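Local coordinates for protein tapirin (Caldicellulosiruptor hydrothermalis, PDB 6N2C) that probably attaches cells to cellulose through a zinc-containing beta-helical C-terminal domain, at residues Gly237-Gly242 with Asn251-Lys256; Asn257-Asn262 with Ser272-Asp277. All coordinates share one frame; numbering follows the deposited sequence.

Contact 1. Residues Gly237-Gly242 with Asn251-Lys256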
loop_
_atom_site.group_PDB
_atom_site.type_symbol
_atom_site.label_atom_id
_atom_site.label_comp_id
_atom_site.label_asym_id
_atom_site.label_seq_id
_atom_site.Cartn_x
_atom_site.Cartn_y
_atom_site.Cartn_z
ATOM N N GLY A 237 -4.512 -11.393 -0.133
ATOM C CA GLY A 237 -3.792 -11.350 1.116
ATOM C C GLY A 237 -3.396 -9.977 1.554
ATOM O O GLY A 237 -3.817 -8.979 0.932
ATOM N N SER A 238 -2.551 -9.894 2.575
ATOM C CA SER A 238 -2.041 -8.603 3.064
ATOM C C SER A 238 -0.596 -8.437 2.746
ATOM O O SER A 238 0.065 -9.375 2.253
ATOM C CB SER A 238 -2.224 -8.434 4.581
ATOM O OG SER A 238 -3.552 -8.608 4.937
ATOM N N PHE A 239 -0.084 -7.250 3.038
ATOM C CA PHE A 239 1.346 -6.976 3.040
ATOM C C PHE A 239 1.724 -6.655 4.488
ATOM O O PHE A 239 1.086 -5.784 5.111
ATOM C CB PHE A 239 1.677 -5.833 2.112
ATOM C CG PHE A 239 3.151 -5.627 1.939
ATOM C CD1 PHE A 239 3.916 -4.939 2.900
ATOM C CD2 PHE A 239 3.823 -6.157 0.841
ATOM C CE1 PHE A 239 5.316 -4.815 2.748
ATOM C CE2 PHE A 239 5.188 -5.991 0.693
ATOM C CZ PHE A 239 5.925 -5.335 1.632
ATOM N N ILE A 240 2.675 -7.400 5.037
ATOM C CA ILE A 240 2.994 -7.311 6.468
ATOM C C ILE A 240 4.414 -6.826 6.602
ATOM O O ILE A 240 5.364 -7.508 6.129
ATOM C CB ILE A 240 2.818 -8.704 7.136
ATOM C CG1 ILE A 240 1.325 -9.092 6.993
ATOM C CG2 ILE A 240 3.315 -8.642 8.567
ATOM C CD1 ILE A 240 0.964 -10.501 7.370
ATOM N N PHE A 241 4.609 -5.672 7.280
ATOM C CA PHE A 241 5.951 -5.173 7.569
ATOM C C PHE A 241 6.478 -5.817 8.867
ATOM O O PHE A 241 5.672 -6.206 9.736
ATOM C CB PHE A 241 5.983 -3.655 7.793
ATOM C CG PHE A 241 5.831 -2.810 6.543
ATOM C CD1 PHE A 241 4.611 -2.617 5.957
ATOM C CD2 PHE A 241 6.890 -2.243 5.980
ATOM C CE1 PHE A 241 4.463 -1.909 4.787
ATOM C CE2 PHE A 241 6.752 -1.479 4.854
ATOM C CZ PHE A 241 5.561 -1.344 4.206
ATOM N N GLY A 242 7.790 -5.904 9.021
ATOM C CA GLY A 242 8.413 -6.497 10.214
ATOM C C GLY A 242 9.176 -5.589 11.136
ATOM O O GLY A 242 9.371 -5.902 12.341
ATOM N N ASN A 251 4.699 2.605 -9.022
ATOM C CA ASN A 251 3.365 2.693 -9.666
ATOM C C ASN A 251 2.257 2.273 -8.686
ATOM O O ASN A 251 1.799 3.095 -7.895
ATOM C CB ASN A 251 3.350 1.941 -10.990
ATOM C CG ASN A 251 2.100 2.189 -11.765
ATOM O OD1 ASN A 251 1.752 3.354 -12.052
ATOM N ND2 ASN A 251 1.378 1.157 -12.041
ATOM N N LEU A 252 1.863 1.024 -8.650
ATOM C CA LEU A 252 0.818 0.711 -7.701
ATOM C C LEU A 252 1.166 -0.455 -6.788
ATOM O O LEU A 252 1.763 -1.455 -7.195
ATOM C CB LEU A 252 -0.555 0.510 -8.367
ATOM C CG LEU A 252 -0.637 -0.814 -9.121
ATOM C CD1 LEU A 252 -1.010 -1.982 -8.223
ATOM C CD2 LEU A 252 -1.620 -0.679 -10.284
ATOM N N MET A 253 0.717 -0.290 -5.543
ATOM C CA MET A 253 0.702 -1.356 -4.564
ATOM C C MET A 253 -0.727 -1.600 -4.244
ATOM O O MET A 253 -1.471 -0.698 -3.823
ATOM C CB MET A 253 1.480 -0.962 -3.294
ATOM C CG MET A 253 1.405 -2.015 -2.197
ATOM S SD MET A 253 2.616 -1.556 -0.951
ATOM C CE MET A 253 2.498 -2.972 0.110
ATOM N N TYR A 254 -1.174 -2.859 -4.462
ATOM C CA TYR A 254 -2.515 -3.294 -4.179
ATOM C C TYR A 254 -2.485 -4.458 -3.197
ATOM O O TYR A 254 -1.725 -5.361 -3.394
ATOM C CB TYR A 254 -3.266 -3.823 -5.466
ATOM C CG TYR A 254 -4.576 -4.526 -5.075
ATOM C CD1 TYR A 254 -5.759 -3.772 -4.847
ATOM C CD2 TYR A 254 -4.686 -5.925 -4.898
ATOM C CE1 TYR A 254 -6.913 -4.371 -4.406
ATOM C CE2 TYR A 254 -5.859 -6.516 -4.486
ATOM C CZ TYR A 254 -6.965 -5.773 -4.269
ATOM O OH TYR A 254 -8.107 -6.366 -3.891
ATOM N N THR A 255 -3.372 -4.474 -2.169
ATOM C CA THR A 255 -3.596 -5.670 -1.345
ATOM C C THR A 255 -5.064 -5.826 -1.115
ATOM O O THR A 255 -5.773 -4.836 -1.012
ATOM C CB THR A 255 -2.855 -5.647 -0.004
ATOM O OG1 THR A 255 -3.578 -4.876 0.968
ATOM C CG2 THR A 255 -1.453 -5.224 -0.125
ATOM N N LYS A 256 -5.531 -7.070 -1.063
ATOM C CA LYS A 256 -6.929 -7.264 -0.688
ATOM C C LYS A 256 -7.175 -7.026 0.829
ATOM O O LYS A 256 -8.198 -6.430 1.263
ATOM C CB LYS A 256 -7.349 -8.671 -1.047
ATOM C CG LYS A 256 -8.834 -8.878 -0.932
ATOM C CD LYS A 256 -9.221 -10.362 -1.022
ATOM C CE LYS A 256 -10.650 -10.546 -0.510
ATOM N NZ LYS A 256 -11.151 -11.963 -0.617
#

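Contact 2. Residues Asn257-Asn262 with Ser272-Asp277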
loop_
_atom_site.group_PDB
_atom_site.type_symbol
_atom_site.label_atom_id
_atom_site.label_comp_id
_atom_site.label_asym_id
_atom_site.label_seq_id
_atom_site.Cartn_x
_atom_site.Cartn_y
_atom_site.Cartn_z
ATOM N N ASN A 257 -6.363 -7.631 1.622
ATOM C CA ASN A 257 -6.678 -7.778 3.057
ATOM C C ASN A 257 -5.927 -6.854 4.022
ATOM O O ASN A 257 -5.957 -7.077 5.201
ATOM C CB ASN A 257 -6.563 -9.239 3.483
ATOM C CG ASN A 257 -7.645 -10.092 2.824
ATOM O OD1 ASN A 257 -8.699 -9.575 2.467
ATOM N ND2 ASN A 257 -7.358 -11.317 2.593
ATOM N N GLY A 258 -5.286 -5.832 3.496
ATOM C CA GLY A 258 -4.674 -4.866 4.329
ATOM C C GLY A 258 -3.174 -4.697 4.198
ATOM O O GLY A 258 -2.487 -5.373 3.446
ATOM N N ILE A 259 -2.687 -3.678 4.909
ATOM C CA ILE A 259 -1.246 -3.463 5.006
ATOM C C ILE A 259 -0.959 -3.221 6.488
ATOM O O ILE A 259 -1.451 -2.234 7.056
ATOM C CB ILE A 259 -0.776 -2.285 4.183
ATOM C CG1 ILE A 259 -1.279 -2.417 2.674
ATOM C CG2 ILE A 259 0.722 -2.103 4.307
ATOM C CD1 ILE A 259 -0.852 -1.252 1.784
ATOM N N THR A 260 -0.161 -4.098 7.078
ATOM C CA THR A 260 0.001 -4.110 8.554
ATOM C C THR A 260 1.441 -3.829 8.882
ATOM O O THR A 260 2.300 -4.598 8.497
ATOM C CB THR A 260 -0.497 -5.390 9.184
ATOM O OG1 THR A 260 -1.795 -5.750 8.712
ATOM C CG2 THR A 260 -0.480 -5.285 10.702
ATOM N N PHE A 261 1.681 -2.706 9.559
ATOM C CA PHE A 261 2.982 -2.280 10.008
ATOM C C PHE A 261 3.216 -2.921 11.372
ATOM O O PHE A 261 2.304 -2.946 12.203
ATOM C CB PHE A 261 3.049 -0.775 10.099
ATOM C CG PHE A 261 3.090 -0.064 8.785
ATOM C CD1 PHE A 261 1.938 0.151 8.027
ATOM C CD2 PHE A 261 4.299 0.358 8.244
ATOM C CE1 PHE A 261 2.030 0.786 6.770
ATOM C CE2 PHE A 261 4.397 1.010 7.005
ATOM C CZ PHE A 261 3.239 1.222 6.271
ATOM N N ASN A 262 4.397 -3.448 11.574
ATOM C CA ASN A 262 4.888 -3.968 12.870
ATOM C C ASN A 262 6.308 -3.541 13.035
ATOM O O ASN A 262 7.040 -3.442 12.081
ATOM C CB ASN A 262 4.915 -5.492 12.905
ATOM C CG ASN A 262 3.566 -6.085 12.712
ATOM O OD1 ASN A 262 2.735 -6.038 13.624
ATOM N ND2 ASN A 262 3.258 -6.528 11.447
ATOM N N SER A 272 2.401 6.542 -7.100
ATOM C CA SER A 272 1.152 6.826 -7.866
ATOM C C SER A 272 -0.069 6.343 -7.176
ATOM O O SER A 272 -0.930 7.140 -6.897
ATOM C CB SER A 272 1.306 6.203 -9.270
ATOM O OG SER A 272 0.105 6.253 -10.007
ATOM N N LEU A 273 -0.175 5.064 -6.869
ATOM C CA LEU A 273 -1.437 4.527 -6.315
ATOM C C LEU A 273 -1.141 3.506 -5.226
ATOM O O LEU A 273 -0.393 2.548 -5.486
ATOM C CB LEU A 273 -2.235 3.841 -7.442
ATOM C CG LEU A 273 -3.577 3.184 -7.101
ATOM C CD1 LEU A 273 -4.527 4.101 -6.318
ATOM C CD2 LEU A 273 -4.308 2.584 -8.310
ATOM N N LEU A 274 -1.822 3.653 -4.063
ATOM C CA LEU A 274 -1.769 2.652 -2.966
ATOM C C LEU A 274 -3.175 2.311 -2.722
ATOM O O LEU A 274 -3.996 3.219 -2.415
ATOM C CB LEU A 274 -1.137 3.331 -1.707
ATOM C CG LEU A 274 -1.045 2.494 -0.468
ATOM C CD1 LEU A 274 -0.159 1.312 -0.785
ATOM C CD2 LEU A 274 -0.414 3.286 0.629
ATOM N N PHE A 275 -3.541 1.029 -2.868
ATOM C CA PHE A 275 -4.933 0.622 -2.803
ATOM C C PHE A 275 -5.032 -0.622 -1.973
ATOM O O PHE A 275 -4.394 -1.619 -2.310
ATOM C CB PHE A 275 -5.456 0.335 -4.248
ATOM C CG PHE A 275 -6.914 0.268 -4.376
ATOM C CD1 PHE A 275 -7.646 -0.787 -3.793
ATOM C CD2 PHE A 275 -7.623 1.270 -5.058
ATOM C CE1 PHE A 275 -9.035 -0.838 -3.903
ATOM C CE2 PHE A 275 -8.982 1.181 -5.159
ATOM C CZ PHE A 275 -9.695 0.166 -4.577
ATOM N N SER A 276 -5.904 -0.618 -0.960
ATOM C CA SER A 276 -6.193 -1.836 -0.234
ATOM C C SER A 276 -7.689 -1.949 -0.024
ATOM O O SER A 276 -8.363 -0.968 0.201
ATOM C CB SER A 276 -5.496 -1.911 1.123
ATOM O OG SER A 276 -5.660 -3.179 1.729
ATOM N N ASP A 277 -8.236 -3.149 -0.147
ATOM C CA ASP A 277 -9.583 -3.365 0.287
ATOM C C ASP A 277 -9.709 -3.521 1.803
ATOM O O ASP A 277 -10.873 -3.700 2.285
ATOM C CB ASP A 277 -10.183 -4.572 -0.391
ATOM C CG ASP A 277 -10.279 -4.385 -1.935
ATOM O OD1 ASP A 277 -10.685 -3.286 -2.320
ATOM O OD2 ASP A 277 -10.036 -5.394 -2.696
#

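Contact 1. Residues Gly237-Gly242 with Asn251-Lys256
Across the interior of a parallel beta-helix, F239 of strand 239-240 meets M253 of strand 252-255, two strands that belong to different faces of the coil. The evidence for a CH-pi contact is the position of the methionine methyl: M253 CE sits 3.6 Å from the centroid of the F239 ring, 26° off the ring normal. It therefore lies over a face, displaced toward the CG end, and its closest ring atom is F239 CG, 3.3 Å from M253 CE. The sulfur is set further back, with M253 SD 5.2 Å from the same centroid and 15° off the normal, which adds a Met-aromatic contact to the methyl's. An extended chain, with CE anti to CB (chi3 -174°), carries that methyl inward, and the two side chains cross at about a right angle. F239 CE1 in turn rests over one face of the F241 ring.

Toward the end of strand 252-255, where the chain turns into 257-262, T255 CG2 packs 3.9 Å from F239 CB, while G237 O approaches T255 CB at 3.6 Å and K256 N at 3.2 Å. F239 also touches I213 and M253 touches I259, which continues the apolar filling from coil to coil. Inward-facing residues of separate faces packing in this way are typical of the core of a parallel beta-helix.

Contact 2. Residues Asn257-Asn262 with Ser272-Asp277
I259, S276 and L274 account for most of the surface buried here, and they divide the contact into an apolar end and a polar one. At the apolar end the methyls of two branched chains meet: I259 CD1 lies 3.7 Å from L274 CD1, the closest approach of this pair. I259 reaches that point because CD1 is anti to CA (chi2 179°), stretching the longer branch toward the opposing strand. L274 sends CG out anti to its backbone N, chi1 178°, and the two side chains cross obliquely. M253 touches both of them, while I288 and L293 pack against L274, so the methyl pair is part of a wider hydrophobic core.

At the polar end S276 OG faces the backbone of G258, 3.2 Å from G258 N and 3.3 Å from G258 CA. The second distance shows how closely the hydroxyl lies against the main chain. With phi at 119°, a CB on G258 would be jammed against the carbonyl O of N257, which is why a residue without one fits there. S276 OG is hydrogen-bonded to T255 OG1 and to G278 N.

The chemistry thus differs along the contact: aliphatic packing without polar demands between I259 and L274, and a buried serine hydroxyl at the end of strand 273-276 whose polarity is met by a neighbouring threonine and the main chain.

Contacts 1 and 2 are equivalent positions on successive coils, their centres about 5 Å apart. Strands 239-240 and 259-260 are parallel neighbours on one face, as are 252-255 and 273-276 on another, and the chain runs directly from contact 1 into contact 2. A tyrosine hydroxyl bridges the coils: Y254 OH lies 2.5 Å from D277 OD2, a probable hydrogen bond. D277 OD1 also forms a salt bridge with K457 of helix 451-457. Just past the ends of strands 239-240 and 259-260, the rings of F241 and F261 are stacked. Both contacts lie away from the zinc site of H530, D532 and E551.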